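Local coordinates for protein ketosynthase (Streptomyces sp. MSC090213JE08, PDB 6KXE) that probably catalyses the decarboxylative condensation of a fatty acyl-ACP with malonyl-ACP to give a 3-oxoacyl-ACP, working as a homodimeric beta-ketoacyl-ACP synthase, at residues D91-T96 against L247-R252; L351-G356 against A383-V388. All coordinates share one frame; numbering follows the deposited sequence.

Contact 1 (D91-T96 against L247-R252); sequences DDAGLT and LARGAR
Arg249 and Arg252 reach the end of helix 77-92 at two successive carbonyls, each presenting the NH1/NH2 end of its guanidinium to one oxygen, a clear case of arginines satisfying the oxygens that a finishing helix leaves over. Arg249 takes Ala93 O, with NH2 at 2.8 Å and NH1 at 3.1 Å, and the oxygen lies almost in the plane of the group. That plane is sandwiched: Leu95 CD2 sits over the centre of one face, 3.3 Å from Arg249 CZ, and Ala251 CB covers the opposite face. An extended chain from CG to NE carries the group this far. With an alanine here, Ala93 O would probably lose both guanidinium donors, Glu241 this positive charge, and Leu95 CD2 the flat face it rests on. Arg252, bent at chi2 (-95°) and chi3, turns back so that NH1 and NH2 share Asp92 O; Arg252 NH1 also forms a salt bridge with Asp92 OD1 at 3.1 Å, the two planes 39° apart. Asp92 OD2 is taken by His254 and Phe15 N. One water joins Ala93 O to Arg252 N. Gly94 and Gly250 close their helices in Schellman motifs; Ala93 and Leu95 pack on Val239 of strand 234-242, and Ala93, Arg249 and Ala251 on Thr13 of strand 10-19.

Contact 2 (L351-G356 against A383-V388); sequences LAIEHG and ADVRIV
Ile353 is the main projection of this interface, lodged between Val385 and Val388 and showing how beta-branched side chains mesh when the end of a helix lies against the loop leading into a strand. Ile353 CG1 meets both valines: Val388 CG2 at 3.5 Å and Val385 CG1 at 3.8 Å. With CG1 anti to the carbonyl carbon (chi1 -69°), the longer branch runs on past Val388, where CD1 also touches CG2, and the two side chains slide by each other in opposite directions. Val385 crosses Ile353 at about a right angle. Its own bump fits the hollow beside the last helical turn: Val385 CB lies 3.6 Å from Ala352 O, and Val385 CG1 rests against Ala352 CB at 4.3 Å. The backbones come close here, the CA atoms of Ile353 and Val385 being 4.9 Å apart. Beyond the helix, Gly356 turns with positive phi, and a side chain at this position would crowd Ala383 O. Gly356 O accepts from Ala383 N at 3.1 Å, the donor standing above the carbonyl plane. Phe297 of strand 297-299 touches Ala352, Val385 and Val388, while Leu404 of strand 398-405 meets Ile353, so the end of helix 341-355 packs against the sheet containing strand 387-394.

Followed from the N terminus, the chain first leaves helix 77-92 through 91-96, and contact 1 closes a loop of 150 intervening residues when 247-252 returns. Contact 2 opens only afterwards and spans just 26 residues, from the end of helix 341-355 to the start of strand 387-394. The two loops therefore stand in series, neither nested nor crossed. Their centres lie 21 Å apart, yet they touch where Arg252 CD packs against Glu354 OE2, and His254 bonds to both Asp92 and Glu354. Contact 1 ties the ends of helices 77-92 and 243-248 together beside strands 10-19 and 234-242, contact 2 a C-terminal helix to its strand, and strand 255-264 joins 10-19 to 398-405 within one mixed sheet.

Contact 1 (D91-T96 against L247-R252)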
# COMPACT_ATOMS: atom_id res chain seq x y z
N ASP A 91 -12.32 4.55 20.24
CA ASP A 91 -12.82 4.47 21.64
C ASP A 91 -11.69 4.79 22.62
O ASP A 91 -11.95 5.58 23.57
CB ASP A 91 -13.42 3.09 21.93
CG ASP A 91 -14.75 2.86 21.20
OD1 ASP A 91 -15.32 3.84 20.68
OD2 ASP A 91 -15.21 1.69 21.15
N ASP A 92 -10.48 4.24 22.39
CA ASP A 92 -9.31 4.51 23.26
C ASP A 92 -8.96 6.01 23.19
O ASP A 92 -8.42 6.54 24.18
CB ASP A 92 -8.14 3.61 22.89
CG ASP A 92 -6.97 3.72 23.83
OD1 ASP A 92 -7.19 3.49 25.05
OD2 ASP A 92 -5.87 4.08 23.35
N ALA A 93 -9.26 6.68 22.07
CA ALA A 93 -8.96 8.11 21.88
C ALA A 93 -10.08 8.97 22.48
O ALA A 93 -9.91 10.21 22.53
CB ALA A 93 -8.78 8.42 20.42
N GLY A 94 -11.20 8.37 22.86
CA GLY A 94 -12.34 9.13 23.41
C GLY A 94 -13.03 9.90 22.30
O GLY A 94 -13.57 10.98 22.56
N LEU A 95 -12.99 9.37 21.08
CA LEU A 95 -13.66 9.97 19.92
C LEU A 95 -14.89 9.14 19.61
O LEU A 95 -14.78 7.93 19.39
CB LEU A 95 -12.75 9.97 18.69
CG LEU A 95 -11.49 10.82 18.78
CD1 LEU A 95 -10.55 10.50 17.65
CD2 LEU A 95 -11.83 12.29 18.76
N THR A 96 -16.01 9.80 19.45
CA THR A 96 -17.27 9.15 19.01
C THR A 96 -17.41 9.28 17.48
O THR A 96 -16.81 10.21 16.91
CB THR A 96 -18.42 9.82 19.76
OG1 THR A 96 -19.55 8.98 19.55
CG2 THR A 96 -18.68 11.22 19.28
N LEU A 247 -5.15 18.75 22.35
CA LEU A 247 -5.20 19.64 23.55
C LEU A 247 -6.57 20.33 23.59
O LEU A 247 -7.16 20.30 24.68
CB LEU A 247 -4.06 20.66 23.54
CG LEU A 247 -2.67 20.06 23.73
CD1 LEU A 247 -1.60 21.15 23.65
CD2 LEU A 247 -2.59 19.27 25.04
N ALA A 248 -7.09 20.82 22.46
CA ALA A 248 -8.37 21.56 22.39
C ALA A 248 -9.54 20.70 22.89
O ALA A 248 -10.44 21.28 23.51
CB ALA A 248 -8.65 22.08 21.00
N ARG A 249 -9.55 19.38 22.65
CA ARG A 249 -10.65 18.49 23.10
C ARG A 249 -10.28 17.75 24.39
O ARG A 249 -11.05 16.89 24.77
CB ARG A 249 -11.04 17.49 22.01
CG ARG A 249 -9.99 16.43 21.71
CD ARG A 249 -10.41 15.60 20.50
NE ARG A 249 -9.56 14.43 20.37
CZ ARG A 249 -9.70 13.29 21.07
NH1 ARG A 249 -10.66 13.18 21.97
NH2 ARG A 249 -8.88 12.27 20.88
N GLY A 250 -9.14 18.04 25.00
CA GLY A 250 -8.72 17.40 26.26
C GLY A 250 -8.41 15.92 26.07
O GLY A 250 -8.68 15.13 27.01
N ALA A 251 -7.79 15.53 24.96
CA ALA A 251 -7.46 14.11 24.69
C ALA A 251 -6.39 13.66 25.66
O ALA A 251 -5.53 14.48 26.02
CB ALA A 251 -6.99 13.94 23.27
N ARG A 252 -6.40 12.39 26.06
CA ARG A 252 -5.25 11.79 26.74
C ARG A 252 -4.22 11.38 25.69
O ARG A 252 -4.58 10.64 24.75
CB ARG A 252 -5.69 10.57 27.54
CG ARG A 252 -4.52 9.83 28.16
CD ARG A 252 -4.00 8.66 27.34
NE ARG A 252 -4.95 7.55 27.29
CZ ARG A 252 -5.77 7.25 26.29
NH1 ARG A 252 -6.55 6.18 26.38
NH2 ARG A 252 -5.80 7.98 25.19
O HOH W 1 -8.66 10.79 25.28

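Contact 2 (L351-G356 against A383-V388)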
# COMPACT_ATOMS: atom_id res chain seq x y z
N LEU A 351 3.41 2.21 24.15
CA LEU A 351 3.09 1.70 25.51
C LEU A 351 4.36 1.61 26.36
O LEU A 351 4.27 1.96 27.57
CB LEU A 351 2.41 0.34 25.42
CG LEU A 351 1.02 0.38 24.78
CD1 LEU A 351 0.57 -1.01 24.37
CD2 LEU A 351 -0.00 1.02 25.70
N ALA A 352 5.49 1.20 25.76
CA ALA A 352 6.80 1.16 26.45
C ALA A 352 7.15 2.57 26.96
O ALA A 352 7.53 2.69 28.14
CB ALA A 352 7.86 0.63 25.50
N ILE A 353 6.95 3.61 26.14
CA ILE A 353 7.18 5.03 26.51
C ILE A 353 6.23 5.44 27.64
O ILE A 353 6.65 6.02 28.66
CB ILE A 353 7.01 5.94 25.29
CG1 ILE A 353 8.16 5.72 24.30
CG2 ILE A 353 6.88 7.39 25.71
CD1 ILE A 353 7.91 6.30 22.91
N GLU A 354 4.95 5.15 27.47
CA GLU A 354 3.95 5.62 28.44
C GLU A 354 4.15 4.90 29.78
O GLU A 354 4.07 5.57 30.79
CB GLU A 354 2.55 5.41 27.88
CG GLU A 354 1.47 5.90 28.82
CD GLU A 354 0.10 5.83 28.17
OE1 GLU A 354 -0.03 5.12 27.15
OE2 GLU A 354 -0.81 6.51 28.66
N HIS A 355 4.43 3.60 29.79
CA HIS A 355 4.38 2.77 31.02
C HIS A 355 5.78 2.47 31.57
O HIS A 355 5.84 1.80 32.63
CB HIS A 355 3.53 1.52 30.75
CG HIS A 355 2.11 1.86 30.47
ND1 HIS A 355 1.28 2.39 31.44
CD2 HIS A 355 1.38 1.83 29.34
CE1 HIS A 355 0.10 2.65 30.92
NE2 HIS A 355 0.14 2.31 29.62
N GLY A 356 6.85 2.92 30.89
CA GLY A 356 8.24 2.80 31.36
C GLY A 356 8.70 1.36 31.48
O GLY A 356 9.18 0.95 32.54
N ALA A 383 12.29 0.67 32.74
CA ALA A 383 13.32 1.60 32.26
C ALA A 383 12.67 2.97 32.08
O ALA A 383 11.43 3.03 31.92
CB ALA A 383 13.89 1.06 30.98
N ASP A 384 13.49 4.01 32.11
CA ASP A 384 13.02 5.39 31.83
C ASP A 384 12.98 5.50 30.30
O ASP A 384 13.97 5.91 29.72
CB ASP A 384 13.93 6.42 32.50
CG ASP A 384 13.64 7.86 32.15
OD1 ASP A 384 12.48 8.15 31.78
OD2 ASP A 384 14.57 8.70 32.25
N VAL A 385 11.87 5.12 29.69
CA VAL A 385 11.75 5.04 28.20
C VAL A 385 11.16 6.36 27.71
O VAL A 385 10.00 6.67 28.06
CB VAL A 385 10.89 3.84 27.77
CG1 VAL A 385 10.75 3.77 26.26
CG2 VAL A 385 11.44 2.54 28.32
N ARG A 386 11.91 7.12 26.93
CA ARG A 386 11.43 8.45 26.47
C ARG A 386 11.35 8.50 24.95
O ARG A 386 10.46 9.20 24.48
CB ARG A 386 12.35 9.55 27.01
CG ARG A 386 12.33 9.63 28.53
CD ARG A 386 13.32 10.68 28.99
NE ARG A 386 13.27 10.73 30.44
CZ ARG A 386 12.30 11.30 31.15
NH1 ARG A 386 11.29 11.91 30.53
NH2 ARG A 386 12.34 11.28 32.47
N ILE A 387 12.32 7.90 24.25
CA ILE A 387 12.43 7.95 22.76
C ILE A 387 12.78 6.55 22.26
O ILE A 387 13.74 5.92 22.78
CB ILE A 387 13.41 9.01 22.26
CG1 ILE A 387 13.19 10.33 23.01
CG2 ILE A 387 13.28 9.14 20.74
CD1 ILE A 387 13.95 11.50 22.49
N VAL A 388 12.01 6.08 21.29
CA VAL A 388 12.05 4.68 20.83
C VAL A 388 12.02 4.66 19.30
O VAL A 388 11.31 5.48 18.72
CB VAL A 388 10.90 3.87 21.42
CG1 VAL A 388 10.96 2.43 20.95
CG2 VAL A 388 10.88 3.92 22.93